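PDB 5TCB: PelA from Pseudomonas aeruginosa, which probably cleaves glycosidic bonds through the glycoside hydrolase domain present here, while the full-length protein is also thought to act as a deacetylase. Local coordinates for residues A[243-248]-A[259-264]; A[28-31]-A[35-38]; A[74-79]-A[137-142]; A[194-199]-A[249-254]; A[161-164]-A[170-173]. One frame throughout, in Å; residues are numbered along the deposited sequence. Where two conformers were deposited one is given.

Contact 1. Residues A[243-248]-A[259-264]; sequences DEARAL and PFVSTP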
# COMPACT_ATOMS: atom_id res chain seq x y z
N ASP A 243 5.65 19.57 13.74
CA ASP A 243 4.61 20.07 14.64
C ASP A 243 3.24 20.00 13.96
O ASP A 243 2.25 19.56 14.57
CB ASP A 243 4.91 21.51 15.07
CG ASP A 243 6.11 21.61 16.02
OD1 ASP A 243 6.42 20.61 16.71
OD2 ASP A 243 6.71 22.69 16.07
N GLU A 244 3.18 20.39 12.69
CA GLU A 244 1.91 20.33 11.97
C GLU A 244 1.48 18.89 11.73
O GLU A 244 0.28 18.59 11.72
CB GLU A 244 2.04 21.08 10.65
CG GLU A 244 2.10 22.60 10.78
CD GLU A 244 3.50 23.15 11.03
OE1 GLU A 244 4.41 22.40 11.43
OE2 GLU A 244 3.69 24.37 10.85
N ALA A 245 2.45 18.00 11.54
CA ALA A 245 2.13 16.59 11.34
C ALA A 245 1.51 15.98 12.59
O ALA A 245 0.59 15.16 12.49
CB ALA A 245 3.38 15.83 10.94
N ARG A 246 2.01 16.37 13.77
CA ARG A 246 1.41 15.94 15.03
C ARG A 246 -0.05 16.37 15.11
O ARG A 246 -0.93 15.56 15.42
CB ARG A 246 2.20 16.52 16.22
CG ARG A 246 3.61 15.98 16.41
CD ARG A 246 3.62 14.67 17.18
NE ARG A 246 4.99 14.26 17.51
CZ ARG A 246 5.37 13.00 17.69
NH1 ARG A 246 4.50 12.01 17.56
NH2 ARG A 246 6.64 12.74 17.99
N ALA A 247 -0.32 17.64 14.83
CA ALA A 247 -1.69 18.14 14.88
C ALA A 247 -2.57 17.43 13.87
O ALA A 247 -3.74 17.13 14.15
CB ALA A 247 -1.71 19.64 14.63
N LEU A 248 -2.02 17.16 12.69
CA LEU A 248 -2.81 16.49 11.66
C LEU A 248 -3.10 15.03 12.03
O LEU A 248 -4.21 14.54 11.81
CB LEU A 248 -2.08 16.57 10.32
CG LEU A 248 -2.74 15.75 9.21
CD1 LEU A 248 -4.17 16.19 8.93
CD2 LEU A 248 -1.90 15.85 7.95
N PRO A 259 -3.69 7.25 11.38
CA PRO A 259 -2.85 8.00 10.44
C PRO A 259 -1.37 7.66 10.48
O PRO A 259 -0.85 7.22 11.50
CB PRO A 259 -3.05 9.43 10.89
CG PRO A 259 -3.16 9.30 12.38
CD PRO A 259 -3.89 8.01 12.64
N PHE A 260 -0.69 7.93 9.37
CA PHE A 260 0.75 8.08 9.34
C PHE A 260 1.05 9.27 8.48
O PHE A 260 0.61 9.31 7.32
CB PHE A 260 1.45 6.84 8.79
CG PHE A 260 2.97 6.88 8.88
CD1 PHE A 260 3.61 6.99 10.11
CD2 PHE A 260 3.74 6.73 7.73
CE1 PHE A 260 5.00 7.00 10.20
CE2 PHE A 260 5.13 6.73 7.82
CZ PHE A 260 5.76 6.84 9.04
N VAL A 261 1.75 10.25 9.03
CA VAL A 261 2.03 11.49 8.34
C VAL A 261 3.53 11.54 8.11
O VAL A 261 4.31 11.64 9.07
CB VAL A 261 1.54 12.71 9.13
CG1 VAL A 261 1.70 13.97 8.28
CG2 VAL A 261 0.07 12.49 9.59
N SER A 262 3.95 11.45 6.85
CA SER A 262 5.36 11.24 6.57
C SER A 262 5.72 11.93 5.25
O SER A 262 5.03 12.85 4.81
CB SER A 262 5.65 9.73 6.57
OG SER A 262 7.04 9.50 6.56
N THR A 263 6.82 11.53 4.66
CA THR A 263 7.34 12.05 3.40
C THR A 263 7.03 11.08 2.27
O THR A 263 6.87 9.88 2.49
CB THR A 263 8.86 12.22 3.48
OG1 THR A 263 9.46 10.94 3.73
CG2 THR A 263 9.25 13.21 4.57
N PRO A 264 7.00 11.56 1.02
CA PRO A 264 6.64 10.67 -0.10
C PRO A 264 7.64 9.55 -0.35
O PRO A 264 7.26 8.54 -0.96
CB PRO A 264 6.57 11.63 -1.29
CG PRO A 264 7.46 12.79 -0.90
CD PRO A 264 7.26 12.94 0.58
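In the beta-alpha-beta unit formed by strand 231-236, helix 242-254 and strand 258-262, Ala245 and Leu248 on one face of the helix close over Val261 of the final strand. The two backbones come near at this point, with Ala245 CA 5.9 Å from Val261 CA, a spacing suited to the single methyl carried by the alanine. That methyl makes the closest approach: Ala245 CB lies 3.7 Å from Val261 CG1 and 4.0 Å from Val261 CB. Val261 CG1 stands anti to its own backbone N (chi1 -173°), and this branch is shared, because Leu248 CD2 reaches Val261 CG1 from about one helical turn further along at 4.1 Å. The leucine side chain starts off across the helix surface, and only its far end bends in to the valine. The second valine branch, Val261 CG2, faces the helix backbone instead, 4.0 Å from Ala245 O. All three residues are buried, no hydrogen bond links the segments, and the side-chain contacts are between apolar groups. Val271 adds cover to Ala245, while Phe260 packs from the same strand against strand 27-30. Such helix-on-strand packing is that of the outer layer of a (beta/alpha)8 barrel, here where helix 242-254 covers the eighth strand.

Contact 2. Residues A[28-31]-A[35-38]; sequences AFWY and PPLA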
# COMPACT_ATOMS: atom_id res chain seq x y z
N ALA A 28 3.18 2.70 10.80
CA ALA A 28 4.29 3.35 10.12
C ALA A 28 4.59 2.64 8.81
O ALA A 28 4.33 1.44 8.65
CB ALA A 28 5.55 3.39 11.02
N PHE A 29 5.15 3.40 7.86
CA PHE A 29 5.62 2.90 6.58
C PHE A 29 7.06 3.33 6.41
O PHE A 29 7.38 4.50 6.62
CB PHE A 29 4.82 3.51 5.41
CG PHE A 29 3.39 3.03 5.29
CD1 PHE A 29 2.42 3.47 6.18
CD2 PHE A 29 3.01 2.16 4.26
CE1 PHE A 29 1.10 3.04 6.07
CE2 PHE A 29 1.70 1.73 4.14
CZ PHE A 29 0.75 2.16 5.06
N TRP A 30 7.92 2.38 6.01
CA TRP A 30 9.34 2.67 5.81
C TRP A 30 9.80 1.87 4.60
O TRP A 30 9.84 0.65 4.66
CB TRP A 30 10.18 2.33 7.04
CG TRP A 30 11.61 2.73 6.87
CD1 TRP A 30 12.57 2.05 6.14
CD2 TRP A 30 12.26 3.90 7.38
NE1 TRP A 30 13.75 2.73 6.18
CE2 TRP A 30 13.61 3.86 6.94
CE3 TRP A 30 11.85 4.97 8.18
CZ2 TRP A 30 14.51 4.86 7.25
CZ3 TRP A 30 12.75 5.94 8.51
CH2 TRP A 30 14.08 5.90 8.05
N TYR A 31 10.14 2.56 3.51
CA TYR A 31 10.49 1.87 2.27
C TYR A 31 11.97 1.97 1.95
O TYR A 31 12.42 1.45 0.90
CB TYR A 31 9.68 2.46 1.12
CG TYR A 31 8.19 2.17 1.14
CD1 TYR A 31 7.65 1.16 1.92
CD2 TYR A 31 7.33 2.90 0.34
CE1 TYR A 31 6.31 0.90 1.90
CE2 TYR A 31 5.97 2.63 0.33
CZ TYR A 31 5.48 1.63 1.10
OH TYR A 31 4.13 1.36 1.10
N PRO A 35 16.15 0.53 7.92
CA PRO A 35 15.00 0.91 8.76
C PRO A 35 15.42 0.98 10.22
O PRO A 35 16.15 0.11 10.72
CB PRO A 35 13.98 -0.21 8.51
CG PRO A 35 14.79 -1.36 7.94
CD PRO A 35 15.89 -0.71 7.16
N PRO A 36 15.01 2.02 10.94
CA PRO A 36 15.37 2.11 12.36
C PRO A 36 14.45 1.21 13.16
O PRO A 36 13.35 1.61 13.56
CB PRO A 36 15.20 3.61 12.67
CG PRO A 36 14.17 4.07 11.71
CD PRO A 36 14.41 3.28 10.46
N LEU A 37 14.90 -0.04 13.36
CA LEU A 37 14.00 -1.09 13.83
C LEU A 37 13.49 -0.84 15.24
O LEU A 37 12.32 -1.08 15.53
CB LEU A 37 14.71 -2.45 13.78
CG LEU A 37 15.08 -2.94 12.37
CD1 LEU A 37 15.96 -4.17 12.45
CD2 LEU A 37 13.83 -3.21 11.54
N ALA A 38 14.36 -0.39 16.15
CA ALA A 38 13.91 -0.14 17.51
C ALA A 38 12.77 0.88 17.52
O ALA A 38 11.74 0.69 18.20
CB ALA A 38 15.09 0.35 18.36
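The backbone leaves strand 27-30 after Trp30 and turns back within a few residues, bringing Trp30 CA to 6.6 Å from Pro35 CA just ahead of helix 37-40. Two consecutive prolines then cover one face of the Trp30 indole, each over a different ring. Pro36 CD sits almost squarely above the six-membered ring of Trp30, 3.4 Å from its centroid and 6° off the normal, as expected for a CH-pi contact. Pro35 CA lies over the five-membered ring of Trp30, 3.7 Å from its centroid, displaced further from the normal at 25°. Beside it, Pro35 CB reaches Trp30 CD1 at 3.6 Å, so the pyrrole part of the indole is met by both CA and CB of Pro35. The indole swings across to the prolines because its CG is anti to the backbone N (chi1 -175°). Its rotation is further fixed by a hydrogen bond from Trp30 NE1 to Glu33 O, in the turn joining the segments, so the indole is held through its N-H as well as over one face. Pro36 occupies the N-cap position of helix 37-40. From that helix Leu40 touches both Trp30 and Pro35, and Leu269 packs on Pro36, while the backbone of Trp30 pairs with strand 45-48; the contact thus lies at the turn between strand 27-30 and helix 37-40.

Contact 3. Residues A[74-79]-A[137-142]; sequences VGEFDG and LDSFQL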
# COMPACT_ATOMS: atom_id res chain seq x y z
N VAL A 74 0.96 -4.84 -6.79
CA VAL A 74 0.15 -5.83 -7.50
C VAL A 74 -0.13 -5.41 -8.93
O VAL A 74 -0.17 -6.26 -9.82
CB VAL A 74 -1.17 -6.07 -6.73
CG1 VAL A 74 -2.11 -7.00 -7.48
CG2 VAL A 74 -0.88 -6.64 -5.37
N GLY A 75 -0.27 -4.12 -9.19
CA GLY A 75 -0.63 -3.66 -10.52
C GLY A 75 0.51 -3.24 -11.42
O GLY A 75 0.31 -3.06 -12.63
N GLU A 76 1.70 -3.07 -10.86
CA GLU A 76 2.84 -2.52 -11.57
C GLU A 76 4.09 -3.26 -11.17
O GLU A 76 4.23 -3.69 -10.02
CB GLU A 76 3.03 -1.02 -11.24
CG GLU A 76 1.89 -0.15 -11.69
CD GLU A 76 2.08 1.32 -11.40
OE1 GLU A 76 3.17 1.73 -10.94
OE2 GLU A 76 1.10 2.06 -11.63
N PHE A 77 5.01 -3.38 -12.11
CA PHE A 77 6.36 -3.83 -11.84
C PHE A 77 7.30 -2.64 -11.81
O PHE A 77 7.40 -1.89 -12.79
CB PHE A 77 6.80 -4.83 -12.90
CG PHE A 77 8.17 -5.39 -12.71
CD1 PHE A 77 8.38 -6.43 -11.82
CD2 PHE A 77 9.24 -4.88 -13.40
CE1 PHE A 77 9.63 -6.97 -11.66
CE2 PHE A 77 10.51 -5.41 -13.24
CZ PHE A 77 10.69 -6.46 -12.36
N ASP A 78 8.05 -2.51 -10.72
CA ASP A 78 9.02 -1.43 -10.55
C ASP A 78 10.37 -1.88 -11.09
O ASP A 78 11.00 -2.77 -10.50
CB ASP A 78 9.13 -1.03 -9.09
N GLY A 79 10.80 -1.28 -12.18
CA GLY A 79 12.12 -1.55 -12.72
C GLY A 79 12.39 -0.87 -14.04
O GLY A 79 11.46 -0.46 -14.74
N LEU A 137 -3.43 -1.10 -6.75
CA LEU A 137 -4.69 -1.78 -6.98
C LEU A 137 -5.60 -1.02 -7.92
O LEU A 137 -6.65 -1.54 -8.30
CB LEU A 137 -5.43 -2.02 -5.65
CG LEU A 137 -4.63 -2.85 -4.65
CD1 LEU A 137 -5.49 -3.08 -3.39
CD2 LEU A 137 -4.19 -4.20 -5.23
N ASP A 138 -5.24 0.21 -8.29
CA ASP A 138 -6.05 1.00 -9.22
C ASP A 138 -5.29 1.37 -10.49
O ASP A 138 -5.78 2.17 -11.29
CB ASP A 138 -6.62 2.26 -8.54
CG ASP A 138 -5.56 3.17 -7.97
OD1 ASP A 138 -4.35 2.88 -8.09
OD2 ASP A 138 -5.93 4.20 -7.39
N SER A 139 -4.09 0.79 -10.70
CA SER A 139 -3.33 1.11 -11.89
C SER A 139 -4.00 0.60 -13.14
O SER A 139 -3.73 1.14 -14.23
CB SER A 139 -1.92 0.54 -11.78
OG SER A 139 -1.22 1.28 -10.77
N PHE A 140 -4.89 -0.38 -13.03
CA PHE A 140 -5.58 -0.86 -14.21
C PHE A 140 -6.46 0.22 -14.82
O PHE A 140 -6.84 0.10 -15.99
CB PHE A 140 -6.42 -2.11 -13.92
CG PHE A 140 -7.67 -1.86 -13.12
CD1 PHE A 140 -7.65 -1.95 -11.75
CD2 PHE A 140 -8.88 -1.54 -13.74
CE1 PHE A 140 -8.78 -1.71 -11.00
CE2 PHE A 140 -10.01 -1.30 -13.00
CZ PHE A 140 -9.97 -1.38 -11.61
N GLN A 141 -6.80 1.27 -14.07
CA GLN A 141 -7.57 2.37 -14.61
C GLN A 141 -6.79 3.15 -15.66
O GLN A 141 -7.38 3.99 -16.36
CB GLN A 141 -8.04 3.32 -13.51
CG GLN A 141 -8.92 2.68 -12.45
CD GLN A 141 -10.37 2.64 -12.83
OE1 GLN A 141 -10.73 2.90 -13.97
NE2 GLN A 141 -11.23 2.36 -11.85
N LEU A 142 -5.48 2.91 -15.79
CA LEU A 142 -4.69 3.49 -16.85
C LEU A 142 -4.85 2.77 -18.19
O LEU A 142 -4.38 3.28 -19.21
CB LEU A 142 -3.20 3.50 -16.44
CG LEU A 142 -2.95 4.34 -15.19
CD1 LEU A 142 -1.55 4.04 -14.70
CD2 LEU A 142 -3.14 5.82 -15.49
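One hydrogen bond, one apolar pair and one close backbone approach join Val74, Gly75 and Glu76 to Leu137 and Ser139. The polar part is the bond from Ser139 OG to Glu76 OE2, at 2.6 Å a short one. The hydroxyl meets the oxygen from above the carboxylate, 41° out of its plane. Glu76 delivers its acid group by leaving the backbone with CG beside the N (chi1 -64°) and then running fully extended, which carries OE2 across to the serine. The approach also has a carbon component, since Ser139 CB lies 3.9 Å from Glu76 CG. The other oxygen, Glu76 OE1, is hydrogen-bonded to Ser103 OG, so hydroxyls engage the carboxylate through both oxygens.

The apolar part is a small meeting of branched chains. Leu137 CD2 fits against the fork of Val74, 3.9 Å from Val74 CB and 4.1 Å from Val74 CG2. Leu117 of helix 111-126 and Leu155 of helix 145-165 also touch the valine.

The backbone part centres on Gly75, whose CA is 5.6 Å from Ser139 CA. Gly75 has no side chain, in keeping with this close spacing, and its N is hydrogen-bonded to Thr136 OG1.

The segments lie in the loops after adjacent strands 67-73 and 131-135, at the C-terminal ends of the strands of a (beta/alpha)8-type sheet. Chemically, apolar packing next to the strand ends gives way to a hydroxyl-carboxylate bond further out, and the two serines together restrict how the Glu76 acid group can turn.

Contact 4. Residues A[194-199]-A[249-254]; sequences SIHAGW and AARLRS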
# COMPACT_ATOMS: atom_id res chain seq x y z
N SER A 194 -4.59 10.55 -0.16
CA SER A 194 -4.37 11.10 1.17
C SER A 194 -5.69 11.73 1.59
O SER A 194 -6.61 11.87 0.77
CB SER A 194 -3.26 12.15 1.15
OG SER A 194 -2.00 11.57 0.88
N ILE A 195 -5.80 12.17 2.84
CA ILE A 195 -7.06 12.70 3.35
C ILE A 195 -7.02 14.23 3.36
O ILE A 195 -7.85 14.88 2.70
CB ILE A 195 -7.40 12.12 4.74
CG1 ILE A 195 -7.57 10.59 4.68
CG2 ILE A 195 -8.66 12.77 5.34
CD1 ILE A 195 -8.62 10.09 3.67
N HIS A 196 -6.07 14.83 4.07
CA HIS A 196 -5.98 16.28 4.11
C HIS A 196 -4.71 16.81 3.47
O HIS A 196 -4.75 17.78 2.69
CB HIS A 196 -6.04 16.78 5.56
CG HIS A 196 -7.34 16.50 6.24
ND1 HIS A 196 -8.54 17.00 5.78
CD2 HIS A 196 -7.63 15.80 7.36
CE1 HIS A 196 -9.51 16.60 6.58
NE2 HIS A 196 -8.99 15.88 7.55
N ALA A 197 -3.57 16.22 3.83
CA ALA A 197 -2.27 16.68 3.36
C ALA A 197 -1.70 15.61 2.44
O ALA A 197 -1.46 14.47 2.85
CB ALA A 197 -1.33 16.95 4.54
N GLY A 198 -1.49 15.97 1.17
CA GLY A 198 -1.07 15.02 0.19
C GLY A 198 0.22 15.41 -0.51
O GLY A 198 0.83 16.45 -0.22
N TRP A 199 0.60 14.54 -1.44
CA TRP A 199 1.79 14.71 -2.26
C TRP A 199 1.37 14.67 -3.72
O TRP A 199 0.84 13.65 -4.19
CB TRP A 199 2.81 13.61 -1.98
CG TRP A 199 3.97 13.69 -2.87
CD1 TRP A 199 4.31 12.81 -3.86
CD2 TRP A 199 4.97 14.71 -2.87
NE1 TRP A 199 5.46 13.23 -4.48
CE2 TRP A 199 5.88 14.39 -3.89
CE3 TRP A 199 5.18 15.86 -2.11
CZ2 TRP A 199 6.99 15.18 -4.17
CZ3 TRP A 199 6.28 16.65 -2.39
CH2 TRP A 199 7.17 16.30 -3.41
N ALA A 249 -2.12 14.35 12.63
CA ALA A 249 -2.40 13.02 13.14
C ALA A 249 -3.55 13.05 14.15
O ALA A 249 -4.42 12.17 14.12
CB ALA A 249 -1.13 12.44 13.77
N ALA A 250 -3.57 14.03 15.05
CA ALA A 250 -4.68 14.13 16.00
C ALA A 250 -5.99 14.40 15.28
O ALA A 250 -7.03 13.80 15.60
CB ALA A 250 -4.40 15.23 17.02
N ARG A 251 -5.96 15.26 14.27
CA ARG A 251 -7.16 15.56 13.50
C ARG A 251 -7.69 14.29 12.83
O ARG A 251 -8.89 13.98 12.91
CB ARG A 251 -6.80 16.63 12.48
CG ARG A 251 -7.94 17.27 11.78
CD ARG A 251 -7.42 18.34 10.85
NE ARG A 251 -8.40 18.67 9.82
CZ ARG A 251 -8.10 19.20 8.64
NH1 ARG A 251 -6.84 19.47 8.32
NH2 ARG A 251 -9.07 19.45 7.78
N LEU A 252 -6.80 13.51 12.22
CA LEU A 252 -7.22 12.31 11.50
C LEU A 252 -7.78 11.26 12.46
O LEU A 252 -8.78 10.60 12.14
CB LEU A 252 -6.03 11.77 10.70
CG LEU A 252 -5.67 12.66 9.49
CD1 LEU A 252 -4.27 12.36 8.96
CD2 LEU A 252 -6.69 12.50 8.38
N ARG A 253 -7.19 11.11 13.65
CA ARG A 253 -7.76 10.19 14.63
C ARG A 253 -9.17 10.61 15.05
O ARG A 253 -10.06 9.77 15.16
CB ARG A 253 -6.82 10.06 15.84
CG ARG A 253 -5.62 9.20 15.53
CD ARG A 253 -4.70 9.01 16.73
NE ARG A 253 -3.58 8.15 16.34
CZ ARG A 253 -3.59 6.83 16.42
NH1 ARG A 253 -4.65 6.18 16.87
NH2 ARG A 253 -2.54 6.16 15.99
N SER A 254 -9.38 11.92 15.28
CA SER A 254 -10.72 12.37 15.66
C SER A 254 -11.73 12.13 14.55
O SER A 254 -12.93 12.00 14.84
CB SER A 254 -10.70 13.86 16.02
OG SER A 254 -10.68 14.69 14.85
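His196 and Arg251 lie flat against each other: the guanidinium is stacked on the imidazole with centres 3.5 Å apart and planes inclined by only 17°. The side chains arrive from opposite directions. Arg251 reaches out from the helix fully extended, with CG anti to its backbone N (chi1 -168°), which lets the planar end lie over the ring. Its nearest part is Arg251 NH2, 3.1 Å from His196 CE1 and 3.2 Å from His196 ND1. The latter approach has a poor angle and is no hydrogen bond, in keeping with a stacked guanidinium. The detail deserves some caution, because Arg251 is exposed and poorly ordered.

The opposite face of the imidazole is covered by the preceding residue, Ile195, whose CG2 lies over the ring centre. The histidine is therefore sandwiched between a methyl and a guanidinium. Leu252 completes the arrangement, sliding past the histidine in the reverse direction so that Leu252 CD2 comes 3.6 Å from His196 CD2. Leu252 CD2 is also 3.6 Å from Ile195 CG2 and gives the contact its buried apolar side. The polar end of the ring has its own partner, since His196 NE2 is hydrogen-bonded to Glu255 OE1, just beyond the helix.

The backbone of Ile195, His196 and Ala197 is held by hydrogen bonds from their N atoms to the carboxylate of Asp235 on strand 231-236. Leu248 also touches His196, so the loop between strands 187-192 and 197-200 is lodged between strand 231-236 and the C-terminal half of helix 242-254.

Contact 5. Residues A[161-164]-A[170-173]; sequences QLHR and KLFF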
# COMPACT_ATOMS: atom_id res chain seq x y z
N GLN A 161 -7.35 -15.49 -4.86
CA GLN A 161 -6.43 -16.62 -4.89
C GLN A 161 -5.26 -16.39 -3.94
O GLN A 161 -4.79 -17.34 -3.28
CB GLN A 161 -5.93 -16.84 -6.31
CG GLN A 161 -5.04 -18.07 -6.45
CD GLN A 161 -4.62 -18.34 -7.88
OE1 GLN A 161 -5.05 -17.64 -8.81
NE2 GLN A 161 -3.77 -19.34 -8.07
N LEU A 162 -4.76 -15.16 -3.87
CA LEU A 162 -3.71 -14.84 -2.92
C LEU A 162 -4.15 -15.13 -1.50
O LEU A 162 -3.40 -15.73 -0.71
CB LEU A 162 -3.32 -13.38 -3.07
CG LEU A 162 -2.37 -12.80 -2.01
CD1 LEU A 162 -1.06 -13.57 -1.97
CD2 LEU A 162 -2.14 -11.33 -2.29
N HIS A 163 -5.37 -14.72 -1.16
CA HIS A 163 -5.89 -14.90 0.17
C HIS A 163 -6.13 -16.38 0.49
O HIS A 163 -5.91 -16.83 1.62
CB HIS A 163 -7.15 -14.05 0.30
CG HIS A 163 -7.74 -14.06 1.66
ND1 HIS A 163 -7.00 -13.73 2.78
CD2 HIS A 163 -8.98 -14.36 2.09
CE1 HIS A 163 -7.78 -13.84 3.85
NE2 HIS A 163 -8.98 -14.21 3.46
N ARG A 164 -6.53 -17.15 -0.51
CA ARG A 164 -6.72 -18.59 -0.30
C ARG A 164 -5.38 -19.31 -0.16
O ARG A 164 -5.25 -20.23 0.67
CB ARG A 164 -7.52 -19.18 -1.47
N LYS A 170 -2.06 -11.26 6.62
CA LYS A 170 -3.07 -10.20 6.59
C LYS A 170 -2.85 -9.35 5.37
O LYS A 170 -1.71 -8.99 5.05
CB LYS A 170 -2.97 -9.32 7.84
CG LYS A 170 -3.33 -10.02 9.12
CD LYS A 170 -3.28 -9.06 10.29
CE LYS A 170 -3.65 -9.75 11.58
NZ LYS A 170 -5.11 -9.89 11.68
N LEU A 171 -3.94 -9.03 4.66
CA LEU A 171 -3.86 -8.22 3.45
C LEU A 171 -4.33 -6.79 3.75
O LEU A 171 -5.48 -6.55 4.10
CB LEU A 171 -4.67 -8.85 2.31
CG LEU A 171 -4.28 -10.29 1.95
CD1 LEU A 171 -5.10 -10.77 0.78
CD2 LEU A 171 -2.78 -10.44 1.68
N PHE A 172 -3.40 -5.86 3.63
CA PHE A 172 -3.58 -4.45 3.94
C PHE A 172 -3.62 -3.77 2.58
O PHE A 172 -2.60 -3.64 1.90
CB PHE A 172 -2.42 -4.01 4.85
CG PHE A 172 -2.44 -2.58 5.30
CD1 PHE A 172 -3.49 -1.72 5.07
CD2 PHE A 172 -1.34 -2.12 6.01
CE1 PHE A 172 -3.42 -0.40 5.52
CE2 PHE A 172 -1.25 -0.82 6.47
CZ PHE A 172 -2.29 0.05 6.23
N PHE A 173 -4.83 -3.42 2.14
CA PHE A 173 -5.01 -2.89 0.79
C PHE A 173 -4.67 -1.40 0.76
O PHE A 173 -5.06 -0.65 1.66
CB PHE A 173 -6.47 -3.00 0.34
CG PHE A 173 -6.93 -4.36 -0.12
CD1 PHE A 173 -6.36 -5.53 0.32
CD2 PHE A 173 -8.00 -4.43 -1.01
CE1 PHE A 173 -6.86 -6.76 -0.12
CE2 PHE A 173 -8.49 -5.63 -1.43
CZ PHE A 173 -7.92 -6.80 -0.99
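Leu171 of strand 170-174 splits its two methyls between Leu162 and His163 of helix 145-165, one serving the interior and the other the border with solvent. The contact joins the helix and second strand of the beta-alpha-beta unit of strand 131-135, helix 145-165 and strand 170-174. On the buried side Leu171 CD2 meets Leu162 CD2 at 4.1 Å, an ordinary van der Waals spacing between methyls. Leu162 presents that branch with its CG anti to the backbone N (chi1 171°), and it is packed further by Leu132 and Leu134 of strand 131-135 and by Leu118 and Ala121 of helix 111-126. These surroundings make it the tightly filled part of the contact.

His163 forms the looser side, being partly exposed. Its aliphatic CB does the closest touching, with His163 CB 3.9 Å from Leu171 CD1, while His163 ND1 follows at 4.0 Å from the same Leu171 CD1. Val186 touches both His163 and Leu171 and so adds some cover at this border.

The helix and strand keep their distance, with His163 CA 7.7 Å from Leu171 CA, and the gap is spanned by side chains alone. Leu171 can serve both neighbours because its CG lies beside the backbone N (chi1 -57°), turning the fork toward the helix. No hydrogen bond crosses between the segments. The chemistry implies an attachment that rests on apolar burial at the leucine pair, with the carbon base of a partly exposed histidine at its border.

Overall arrangement
Contacts 1, 2 and 5 all reach the eight-stranded parallel sheet, whose strands follow one another in chain order. Contact 2 lies at the first strand, contact 5 at the fifth and contact 1 at the eighth. Phe260 of contact 1 packs on Ala28 and Phe29 of contact 2, bringing the outermost strands together as in a (beta/alpha)8 barrel. Phe29 also touches Phe172 of contact 5 across the interior. Contacts 1 and 4 share helix 242-254, their centres about 7 Å apart, and their segments alternate along the chain. Contact 3, centred about 26 Å from contact 1, joins loops following two neighbouring strands and meets contact 5 through Leu137 and Phe173. Together they tie helices and loops round one barrel-like sheet, consistent with a single glycoside hydrolase domain.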